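Local coordinates for protein 3-dehydroquinate dehydratase (Clostridium difficile, PDB 4H3D) that catalyses the cis-dehydration of 3-dehydroquinate to 3-dehydroshikimate through an imine intermediate, the third step of the chorismate pathway, at residues B[24-29]-B[49-54]; B[32-37]-B[70-75]; B[81-86]-B[112-117]. One frame throughout, in Å; residues are numbered along the deposited sequence.

Interaction 1: residues B[24-29]-B[49-54]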
loop_
_atom_site.group_PDB
_atom_site.type_symbol
_atom_site.label_atom_id
_atom_site.label_comp_id
_atom_site.label_asym_id
_atom_site.label_seq_id
_atom_site.Cartn_x
_atom_site.Cartn_y
_atom_site.Cartn_z
ATOM N N VAL B 24 -6.310 3.616 17.350
ATOM C CA VAL B 24 -6.081 5.051 17.347
ATOM C C VAL B 24 -5.697 5.503 18.752
ATOM O O VAL B 24 -6.385 5.166 19.713
ATOM C CB VAL B 24 -7.350 5.803 16.918
ATOM C CG1 VAL B 24 -7.074 7.287 16.829
ATOM C CG2 VAL B 24 -7.869 5.257 15.583
ATOM N N PRO B 25 -4.584 6.260 18.884
ATOM C CA PRO B 25 -4.193 6.737 20.200
ATOM C C PRO B 25 -4.846 8.029 20.672
ATOM O O PRO B 25 -5.235 8.885 19.866
ATOM C CB PRO B 25 -2.674 6.982 20.061
ATOM C CG PRO B 25 -2.434 7.169 18.658
ATOM C CD PRO B 25 -3.510 6.438 17.895
ATOM N N ILE B 26 -4.949 8.133 21.998
ATOM C CA ILE B 26 -5.381 9.336 22.709
ATOM C C ILE B 26 -4.088 9.831 23.344
ATOM O O ILE B 26 -3.390 9.066 24.057
ATOM C CB ILE B 26 -6.429 9.012 23.788
ATOM C CG1 ILE B 26 -7.743 8.646 23.104
ATOM C CG2 ILE B 26 -6.623 10.218 24.750
ATOM C CD1 ILE B 26 -8.869 8.239 24.061
ATOM N N ILE B 27 -3.749 11.084 23.087
ATOM C CA ILE B 27 -2.480 11.641 23.542
ATOM C C ILE B 27 -2.633 12.911 24.390
ATOM O O ILE B 27 -1.679 13.675 24.562
ATOM C CB ILE B 27 -1.557 11.919 22.320
ATOM C CG1 ILE B 27 -2.210 12.899 21.343
ATOM C CG2 ILE B 27 -1.256 10.626 21.579
ATOM C CD1 ILE B 27 -1.272 13.345 20.244
ATOM N N GLY B 28 -3.831 13.114 24.930
ATOM C CA GLY B 28 -4.144 14.299 25.733
ATOM C C GLY B 28 -3.238 14.475 26.937
ATOM O O GLY B 28 -2.811 13.503 27.558
ATOM N N LYS B 29 -2.994 15.729 27.289
ATOM C CA LYS B 29 -2.083 16.065 28.361
ATOM C C LYS B 29 -2.794 16.119 29.720
ATOM O O LYS B 29 -2.149 16.013 30.764
ATOM C CB LYS B 29 -1.447 17.422 28.055
ATOM C CG LYS B 29 0.060 17.435 28.185
ATOM C CD LYS B 29 0.703 16.658 27.021
ATOM C CE LYS B 29 2.222 16.568 27.162
ATOM N NZ LYS B 29 2.636 15.907 28.445
ATOM N N ILE B 49 -8.812 1.521 20.917
ATOM C CA ILE B 49 -8.333 2.817 21.336
ATOM C C ILE B 49 -7.117 2.589 22.245
ATOM O O ILE B 49 -7.150 1.725 23.107
ATOM C CB ILE B 49 -9.407 3.606 22.092
ATOM C CG1 ILE B 49 -10.516 4.028 21.124
ATOM C CG2 ILE B 49 -8.791 4.833 22.753
ATOM C CD1 ILE B 49 -11.723 4.733 21.788
ATOM N N GLU B 50 -6.041 3.334 21.994
ATOM C CA GLU B 50 -4.831 3.258 22.803
ATOM C C GLU B 50 -4.712 4.518 23.623
ATOM O O GLU B 50 -4.793 5.607 23.086
ATOM C CB GLU B 50 -3.578 3.135 21.912
ATOM C CG GLU B 50 -2.241 3.232 22.691
ATOM C CD GLU B 50 -0.998 3.165 21.780
ATOM O OE1 GLU B 50 -0.964 3.882 20.755
ATOM O OE2 GLU B 50 -0.066 2.396 22.101
ATOM N N TRP B 51 -4.542 4.383 24.929
ATOM C CA TRP B 51 -4.265 5.545 25.755
ATOM C C TRP B 51 -2.767 5.621 25.977
ATOM O O TRP B 51 -2.177 4.756 26.654
ATOM C CB TRP B 51 -5.027 5.512 27.083
ATOM C CG TRP B 51 -4.760 6.708 27.943
ATOM C CD1 TRP B 51 -4.372 7.953 27.520
ATOM C CD2 TRP B 51 -4.940 6.816 29.374
ATOM N NE1 TRP B 51 -4.248 8.807 28.599
ATOM C CE2 TRP B 51 -4.608 8.141 29.741
ATOM C CE3 TRP B 51 -5.341 5.928 30.368
ATOM C CZ2 TRP B 51 -4.653 8.584 31.053
ATOM C CZ3 TRP B 51 -5.385 6.380 31.676
ATOM C CH2 TRP B 51 -5.036 7.690 32.004
ATOM N N ARG B 52 -2.144 6.643 25.364
ATOM C CA ARG B 52 -0.721 6.916 25.512
ATOM C C ARG B 52 -0.595 7.761 26.746
ATOM O O ARG B 52 -0.537 8.980 26.672
ATOM C CB ARG B 52 -0.158 7.668 24.296
ATOM C CG ARG B 52 0.205 6.775 23.106
ATOM C CD ARG B 52 1.473 6.019 23.380
ATOM N NE ARG B 52 2.569 6.947 23.694
ATOM C CZ ARG B 52 3.362 7.514 22.785
ATOM N NH1 ARG B 52 3.198 7.243 21.492
ATOM N NH2 ARG B 52 4.328 8.353 23.169
ATOM N N VAL B 53 -0.533 7.073 27.884
ATOM C CA VAL B 53 -0.541 7.695 29.200
ATOM C C VAL B 53 0.734 8.493 29.512
ATOM O O VAL B 53 0.720 9.361 30.380
ATOM C CB VAL B 53 -0.810 6.623 30.281
ATOM C CG1 VAL B 53 0.413 5.737 30.477
ATOM C CG2 VAL B 53 -1.241 7.261 31.606
ATOM N N ASP B 54 1.828 8.217 28.809
ATOM C CA ASP B 54 3.067 9.010 29.014
ATOM C C ASP B 54 2.871 10.500 28.666
ATOM O O ASP B 54 3.661 11.318 29.090
ATOM C CB ASP B 54 4.253 8.437 28.248
ATOM C CG ASP B 54 3.965 8.255 26.784
ATOM O OD1 ASP B 54 3.152 7.353 26.435
ATOM O OD2 ASP B 54 4.575 8.980 25.979
HETATM O O HOH W 1 -2.691 10.923 27.655
#
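Ile26 CD1 packs against Ile49 CG2 at 3.6 Å, the tight apolar point of the contact. CG1 of Ile26 stands anti to the carbonyl carbon (chi1 -71°), and chi2 near 180° (177°) sets CD1 against Ile49 CG2. CG2 of Ile26 approaches Trp51 CD1 less closely, while Ile26 O lies at the edge of the indole, in its plane. Helices 31-41 and 62-76 pack on this Ile26, Ile49 and Trp51 face. Between the backbones, Ile26 N donates to Glu50 O at 2.8 Å, and Arg52 N donates to Ile26 O at 3.0 Å. This parallel ladder joins strands 21-26 and 48-52, the outer members of a right-handed beta-alpha-beta crossover in the TIM barrel. On the face turned to the barrel interior, Pro25 CB meets Glu50 OE1 at 3.6 Å, and Glu50 OE2 is hydrogen-bonded to Thr84 OG1. A water bridges buried Trp51 NE1 (2.8 Å), Gly28 O and Arg52 O. Looser is the C-terminal end, where exposed Ile27 reaches Arg52 CB only with CG2, at 4.2 Å. Arg52, a 3-dehydroquinate-binding residue, holds Asp54 side-on, NE to OD1 at 2.8 Å and NH2 to OD2, both carboxylate oxygens using syn lone pairs.

Interaction 2: residues B[32-37]-B[70-75]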
loop_
_atom_site.group_PDB
_atom_site.type_symbol
_atom_site.label_atom_id
_atom_site.label_comp_id
_atom_site.label_asym_id
_atom_site.label_seq_id
_atom_site.Cartn_x
_atom_site.Cartn_y
_atom_site.Cartn_z
ATOM N N LYS B 32 -9.456 16.588 30.803
ATOM C CA LYS B 32 -10.409 17.224 29.904
ATOM C C LYS B 32 -10.119 16.880 28.434
ATOM O O LYS B 32 -11.018 16.487 27.691
ATOM C CB LYS B 32 -10.370 18.741 30.103
ATOM C CG LYS B 32 -11.243 19.527 29.150
ATOM C CD LYS B 32 -11.084 21.037 29.344
ATOM C CE LYS B 32 -11.890 21.810 28.304
ATOM N NZ LYS B 32 -11.749 23.291 28.454
ATOM N N ASP B 33 -8.860 17.022 28.035
ATOM C CA ASP B 33 -8.453 16.784 26.651
ATOM C C ASP B 33 -8.585 15.301 26.257
ATOM O O ASP B 33 -9.021 14.986 25.152
ATOM C CB ASP B 33 -7.020 17.296 26.421
ATOM C CG ASP B 33 -6.912 18.839 26.514
ATOM O OD1 ASP B 33 -7.944 19.506 26.729
ATOM O OD2 ASP B 33 -5.792 19.373 26.379
ATOM N N ILE B 34 -8.219 14.411 27.177
ATOM C CA ILE B 34 -8.328 12.957 26.974
ATOM C C ILE B 34 -9.785 12.557 26.704
ATOM O O ILE B 34 -10.080 11.829 25.747
ATOM C CB ILE B 34 -7.760 12.210 28.204
ATOM C CG1 ILE B 34 -6.235 12.372 28.230
ATOM C CG2 ILE B 34 -8.120 10.721 28.186
ATOM C CD1 ILE B 34 -5.587 11.941 29.512
ATOM N N ILE B 35 -10.696 13.059 27.527
ATOM C CA ILE B 35 -12.114 12.754 27.362
ATOM C C ILE B 35 -12.640 13.356 26.064
ATOM O O ILE B 35 -13.430 12.727 25.363
ATOM C CB ILE B 35 -12.952 13.246 28.577
ATOM C CG1 ILE B 35 -12.508 12.511 29.852
ATOM C CG2 ILE B 35 -14.444 13.040 28.327
ATOM C CD1 ILE B 35 -12.475 10.985 29.719
ATOM N N LYS B 36 -12.189 14.568 25.740
ATOM C CA LYS B 36 -12.585 15.231 24.499
ATOM C C LYS B 36 -12.146 14.362 23.313
ATOM O O LYS B 36 -12.925 14.129 22.379
ATOM C CB LYS B 36 -11.966 16.633 24.421
ATOM C CG LYS B 36 -12.588 17.568 23.384
ATOM C CD LYS B 36 -12.234 17.184 21.952
ATOM C CE LYS B 36 -12.838 18.152 20.934
ATOM N NZ LYS B 36 -12.377 19.559 21.158
ATOM N N GLU B 37 -10.909 13.870 23.359
ATOM C CA GLU B 37 -10.412 12.973 22.308
ATOM C C GLU B 37 -11.247 11.693 22.251
ATOM O O GLU B 37 -11.600 11.232 21.178
ATOM C CB GLU B 37 -8.938 12.603 22.538
ATOM C CG GLU B 37 -7.923 13.669 22.189
ATOM C CD GLU B 37 -6.516 13.257 22.632
ATOM O OE1 GLU B 37 -5.705 12.793 21.779
ATOM O OE2 GLU B 37 -6.249 13.335 23.852
ATOM N N TYR B 70 -11.329 5.646 34.686
ATOM C CA TYR B 70 -12.756 5.445 35.032
ATOM C C TYR B 70 -13.645 6.173 34.064
ATOM O O TYR B 70 -14.582 5.600 33.516
ATOM C CB TYR B 70 -13.162 6.030 36.409
ATOM C CG TYR B 70 -12.369 5.687 37.635
ATOM C CD1 TYR B 70 -11.622 4.514 37.732
ATOM C CD2 TYR B 70 -12.479 6.515 38.785
ATOM C CE1 TYR B 70 -10.921 4.216 38.913
ATOM C CE2 TYR B 70 -11.812 6.226 39.947
ATOM C CZ TYR B 70 -11.032 5.082 40.021
ATOM O OH TYR B 70 -10.377 4.815 41.194
ATOM N N GLU B 71 -13.384 7.468 33.907
ATOM C CA GLU B 71 -14.178 8.297 33.018
ATOM C C GLU B 71 -14.078 7.849 31.574
ATOM O O GLU B 71 -15.077 7.712 30.894
ATOM C CB GLU B 71 -13.774 9.759 33.126
ATOM C CG GLU B 71 -14.153 10.379 34.436
ATOM C CD GLU B 71 -14.176 11.894 34.388
ATOM O OE1 GLU B 71 -14.394 12.451 33.281
ATOM O OE2 GLU B 71 -14.005 12.523 35.457
ATOM N N LEU B 72 -12.854 7.626 31.121
ATOM C CA LEU B 72 -12.607 7.187 29.774
ATOM C C LEU B 72 -13.414 5.913 29.483
ATOM O O LEU B 72 -14.108 5.822 28.467
ATOM C CB LEU B 72 -11.106 6.938 29.602
ATOM C CG LEU B 72 -10.561 6.504 28.247
ATOM C CD1 LEU B 72 -10.939 7.490 27.160
ATOM C CD2 LEU B 72 -9.024 6.376 28.354
ATOM N N ARG B 73 -13.352 4.953 30.406
ATOM C CA ARG B 73 -14.034 3.676 30.236
ATOM C C ARG B 73 -15.524 3.914 30.028
ATOM O O ARG B 73 -16.145 3.298 29.147
ATOM C CB ARG B 73 -13.892 2.805 31.484
ATOM C CG ARG B 73 -13.438 1.416 31.244
ATOM C CD ARG B 73 -13.956 0.760 29.961
ATOM N NE ARG B 73 -12.895 -0.108 29.486
ATOM C CZ ARG B 73 -12.811 -0.653 28.278
ATOM N NH1 ARG B 73 -13.742 -0.459 27.349
ATOM N NH2 ARG B 73 -11.771 -1.407 28.013
ATOM N N SER B 74 -16.096 4.817 30.835
ATOM C CA SER B 74 -17.532 5.119 30.775
ATOM C C SER B 74 -17.959 5.681 29.420
ATOM O O SER B 74 -19.073 5.422 28.974
ATOM C CB SER B 74 -17.946 6.094 31.891
ATOM O OG SER B 74 -17.510 7.422 31.630
ATOM N N TYR B 75 -17.082 6.456 28.776
ATOM C CA TYR B 75 -17.393 7.046 27.455
ATOM C C TYR B 75 -17.181 6.101 26.265
ATOM O O TYR B 75 -17.909 6.186 25.288
ATOM C CB TYR B 75 -16.582 8.326 27.189
ATOM C CG TYR B 75 -17.116 9.568 27.848
ATOM C CD1 TYR B 75 -18.185 10.270 27.291
ATOM C CD2 TYR B 75 -16.538 10.065 29.007
ATOM C CE1 TYR B 75 -18.681 11.428 27.895
ATOM C CE2 TYR B 75 -17.017 11.222 29.618
ATOM C CZ TYR B 75 -18.090 11.898 29.057
ATOM O OH TYR B 75 -18.565 13.039 29.657
#
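Ile35 reaches across to Glu71, Leu72 and Tyr75, and its two branches divide the work. From CB the shorter branch, CG2, is anti to the backbone N and meets the Tyr75 ring, with Ile35 CG2 3.4 Å from Tyr75 CE2 and 3.7 Å from Tyr75 CD2. It comes in obliquely, and the two side chains cross at about a right angle. The longer branch begins at CG1, beside the backbone N (chi1 -63°), and Ile35 CG1 passes Glu71 OE1 at 3.9 Å. A bend at chi2 (-51°) then places the tip, Ile35 CD1, against the second helix, 3.7 Å from Leu72 N and 3.8 Å from Glu71 CB. The methyl therefore packs on backbone as well as side chain. The segments 32-37 and 70-75 run almost parallel, their axes 15° apart and 9.9 Å at closest approach, as expected for successive helices, 31-41 and 62-76, in the outer layer of a TIM barrel. Towards the strands, Ile34 CG2 faces Leu72 CD1 at a looser 4.4 Å, and both residues also touch Ile26 of strand 21-26. On the outer side, the partly exposed Glu71 and Tyr75 flank Ile35. The carboxylate of Glu71 turns its charge to Lys31, with which OE2 forms a salt bridge, while Tyr75 also packs on Lys39 and Lys42.

Interaction 3: residues B[81-86]-B[112-117]. With SHL (5-hydroxy-6-methyl-4-oxo-4H-pyran-2-carboxylic acid), chain I.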
loop_
_atom_site.group_PDB
_atom_site.type_symbol
_atom_site.label_atom_id
_atom_site.label_comp_id
_atom_site.label_asym_id
_atom_site.label_seq_id
_atom_site.Cartn_x
_atom_site.Cartn_y
_atom_site.Cartn_z
ATOM N N LEU B 81 -9.605 -1.283 24.972
ATOM C CA LEU B 81 -8.689 -0.224 25.365
ATOM C C LEU B 81 -7.302 -0.784 25.629
ATOM O O LEU B 81 -7.131 -1.712 26.451
ATOM C CB LEU B 81 -9.203 0.481 26.628
ATOM C CG LEU B 81 -8.361 1.619 27.195
ATOM C CD1 LEU B 81 -8.253 2.756 26.209
ATOM C CD2 LEU B 81 -8.986 2.121 28.519
ATOM N N LEU B 82 -6.323 -0.219 24.928
ATOM C CA LEU B 82 -4.894 -0.550 25.101
ATOM C C LEU B 82 -4.246 0.535 25.960
ATOM O O LEU B 82 -4.385 1.719 25.664
ATOM C CB LEU B 82 -4.201 -0.598 23.731
ATOM C CG LEU B 82 -2.652 -0.570 23.697
ATOM C CD1 LEU B 82 -2.044 -1.756 24.484
ATOM C CD2 LEU B 82 -2.146 -0.531 22.233
ATOM N N PHE B 83 -3.546 0.130 27.019
ATOM C CA PHE B 83 -2.860 1.058 27.925
ATOM C C PHE B 83 -1.383 0.991 27.600
ATOM O O PHE B 83 -0.798 -0.081 27.642
ATOM C CB PHE B 83 -3.100 0.643 29.369
ATOM C CG PHE B 83 -2.492 1.563 30.375
ATOM C CD1 PHE B 83 -3.091 2.756 30.675
ATOM C CD2 PHE B 83 -1.330 1.217 31.046
ATOM C CE1 PHE B 83 -2.538 3.627 31.629
ATOM C CE2 PHE B 83 -0.781 2.078 32.007
ATOM C CZ PHE B 83 -1.398 3.279 32.291
ATOM N N THR B 84 -0.790 2.134 27.251
ATOM C CA THR B 84 0.619 2.195 26.857
ATOM C C THR B 84 1.374 3.362 27.492
ATOM O O THR B 84 1.063 4.518 27.229
ATOM C CB THR B 84 0.789 2.371 25.298
ATOM O OG1 THR B 84 0.155 1.282 24.598
ATOM C CG2 THR B 84 2.305 2.414 24.908
ATOM N N PHE B 85 2.370 3.057 28.325
ATOM C CA PHE B 85 3.312 4.088 28.776
ATOM C C PHE B 85 4.555 3.859 27.922
ATOM O O PHE B 85 5.264 2.866 28.107
ATOM C CB PHE B 85 3.692 3.996 30.265
ATOM C CG PHE B 85 4.621 5.125 30.709
ATOM C CD1 PHE B 85 5.968 5.098 30.406
ATOM C CD2 PHE B 85 4.119 6.227 31.370
ATOM C CE1 PHE B 85 6.800 6.157 30.775
ATOM C CE2 PHE B 85 4.938 7.264 31.740
ATOM C CZ PHE B 85 6.271 7.230 31.443
ATOM N N ARG B 86 4.766 4.738 26.938
ATOM C CA ARG B 86 5.913 4.668 26.037
ATOM C C ARG B 86 7.077 5.389 26.702
ATOM O O ARG B 86 6.974 6.564 27.031
ATOM C CB ARG B 86 5.546 5.332 24.695
ATOM C CG ARG B 86 6.619 5.263 23.629
ATOM C CD ARG B 86 7.028 3.814 23.250
ATOM N NE ARG B 86 5.957 3.064 22.590
ATOM C CZ ARG B 86 5.418 1.925 23.030
ATOM N NH1 ARG B 86 5.864 1.338 24.143
ATOM N NH2 ARG B 86 4.458 1.342 22.320
ATOM N N GLY B 112 -9.122 -3.953 35.946
ATOM C CA GLY B 112 -10.059 -4.659 35.097
ATOM C C GLY B 112 -10.620 -3.733 34.010
ATOM O O GLY B 112 -11.460 -4.142 33.222
ATOM N N LEU B 113 -10.127 -2.494 33.952
ATOM C CA LEU B 113 -10.617 -1.508 32.979
ATOM C C LEU B 113 -9.862 -1.490 31.642
ATOM O O LEU B 113 -10.345 -0.881 30.684
ATOM C CB LEU B 113 -10.598 -0.099 33.593
ATOM C CG LEU B 113 -11.417 0.079 34.874
ATOM C CD1 LEU B 113 -11.380 1.533 35.343
ATOM C CD2 LEU B 113 -12.862 -0.372 34.661
ATOM N N VAL B 114 -8.684 -2.126 31.572
ATOM C CA VAL B 114 -7.915 -2.185 30.303
ATOM C C VAL B 114 -7.907 -3.596 29.737
ATOM O O VAL B 114 -7.826 -4.580 30.478
ATOM C CB VAL B 114 -6.453 -1.652 30.454
ATOM C CG1 VAL B 114 -6.466 -0.180 30.906
ATOM C CG2 VAL B 114 -5.641 -2.493 31.410
ATOM N N ASP B 115 -7.982 -3.688 28.420
ATOM C CA ASP B 115 -8.054 -4.966 27.724
ATOM C C ASP B 115 -6.686 -5.469 27.287
ATOM O O ASP B 115 -6.476 -6.691 27.184
ATOM C CB ASP B 115 -8.985 -4.815 26.537
ATOM C CG ASP B 115 -10.356 -4.410 26.963
ATOM O OD1 ASP B 115 -11.019 -5.228 27.631
ATOM O OD2 ASP B 115 -10.772 -3.276 26.661
ATOM N N LEU B 116 -5.785 -4.522 27.004
ATOM C CA LEU B 116 -4.394 -4.805 26.638
ATOM C C LEU B 116 -3.471 -3.769 27.252
ATOM O O LEU B 116 -3.883 -2.646 27.541
ATOM C CB LEU B 116 -4.154 -4.727 25.116
ATOM C CG LEU B 116 -5.153 -5.342 24.147
ATOM C CD1 LEU B 116 -6.226 -4.316 23.759
ATOM C CD2 LEU B 116 -4.446 -5.819 22.900
ATOM N N ILE B 117 -2.217 -4.155 27.436
ATOM C CA ILE B 117 -1.173 -3.235 27.854
ATOM C C ILE B 117 0.017 -3.451 26.945
ATOM O O ILE B 117 0.205 -4.551 26.431
ATOM C CB ILE B 117 -0.711 -3.418 29.339
ATOM C CG1 ILE B 117 -0.253 -4.862 29.609
ATOM C CG2 ILE B 117 -1.808 -3.021 30.270
ATOM C CD1 ILE B 117 0.456 -5.050 30.998
HETATM O OAD SHL I . 1.792 4.545 14.441
HETATM C CAH SHL I . 2.985 4.772 14.763
HETATM O OAA SHL I . 3.665 5.639 14.158
HETATM C CAK SHL I . 3.564 4.012 15.853
HETATM O OAG SHL I . 2.744 3.030 16.504
HETATM C CAF SHL I . 3.217 2.423 17.685
HETATM C CAL SHL I . 2.386 1.599 18.368
HETATM C CAJ SHL I . 4.444 2.783 18.120
HETATM O OAC SHL I . 4.917 2.253 19.245
HETATM C CAI SHL I . 5.215 3.674 17.429
HETATM C CAE SHL I . 4.789 4.276 16.311
HETATM O OAB SHL I . 6.430 3.973 17.864
#
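Phe83 CB and Val114 CG1 meet at 3.8 Å in the apolar centre, with Ile117 CG2 beside the same CB at 4.0 Å. Leu81 CD2 touches both Leu113 O (3.9 Å) and Val114 CG1 (4.2 Å), the Leu81 and Val114 side chains crossing at a slant. On the opposite face of the sheet, Leu82 CD1 packs on Leu116 CB at 3.7 Å. Outward from these side chains comes the parallel pairing of strands 81-84 and 116-120, neighbours in the TIM barrel: Phe83 N donates to Leu116 O at 2.8 Å. Leu81 O accepts twice, from Asp115 N and Leu116 N. At the polar edge, Leu81 N donates to the anti lone pair of Asp115 OD2 at 2.9 Å, while that carboxylate also forms salt bridges with Arg73 and Lys11. Beyond the other end of strand 81-84, Arg86 NH2 donates to SHL OAC at 3.2 Å, and Thr84 CG2 lies above one guanidinium face, toward its rim. Asp118 and Glu120 form salt bridges to Arg86 and would orient its guanidinium. Two basic partners probably stabilise the negative charge of Asp115, and the bond from Arg86 to the ligand oxygen OAC is consistent with its role in binding 3-dehydroquinate.

Interactions 1 and 3 lie on the same parallel barrel sheet, centres about 10 Å apart, and are linked through adjacent strands 48-52 and 81-84, where Trp51 N bonds to Leu82 O. Interaction 2 lies in the helical layer outside, its centre about 10 Å from interaction 1 and about 14 Å from interaction 3. Along the chain, interactions 1 and 2 interleave, since helix 31-41 connects the two strands of interaction 1; interaction 3 follows both. Glu37 of helix 31-41 is tied to the 24-29 segment through Ile27 N, and Arg73 of helix 62-76 to the 112-117 segment through Leu113 O. The 3-dehydroquinate-binding residues Glu50, Arg52 and Arg86 thus project from one continuous framework.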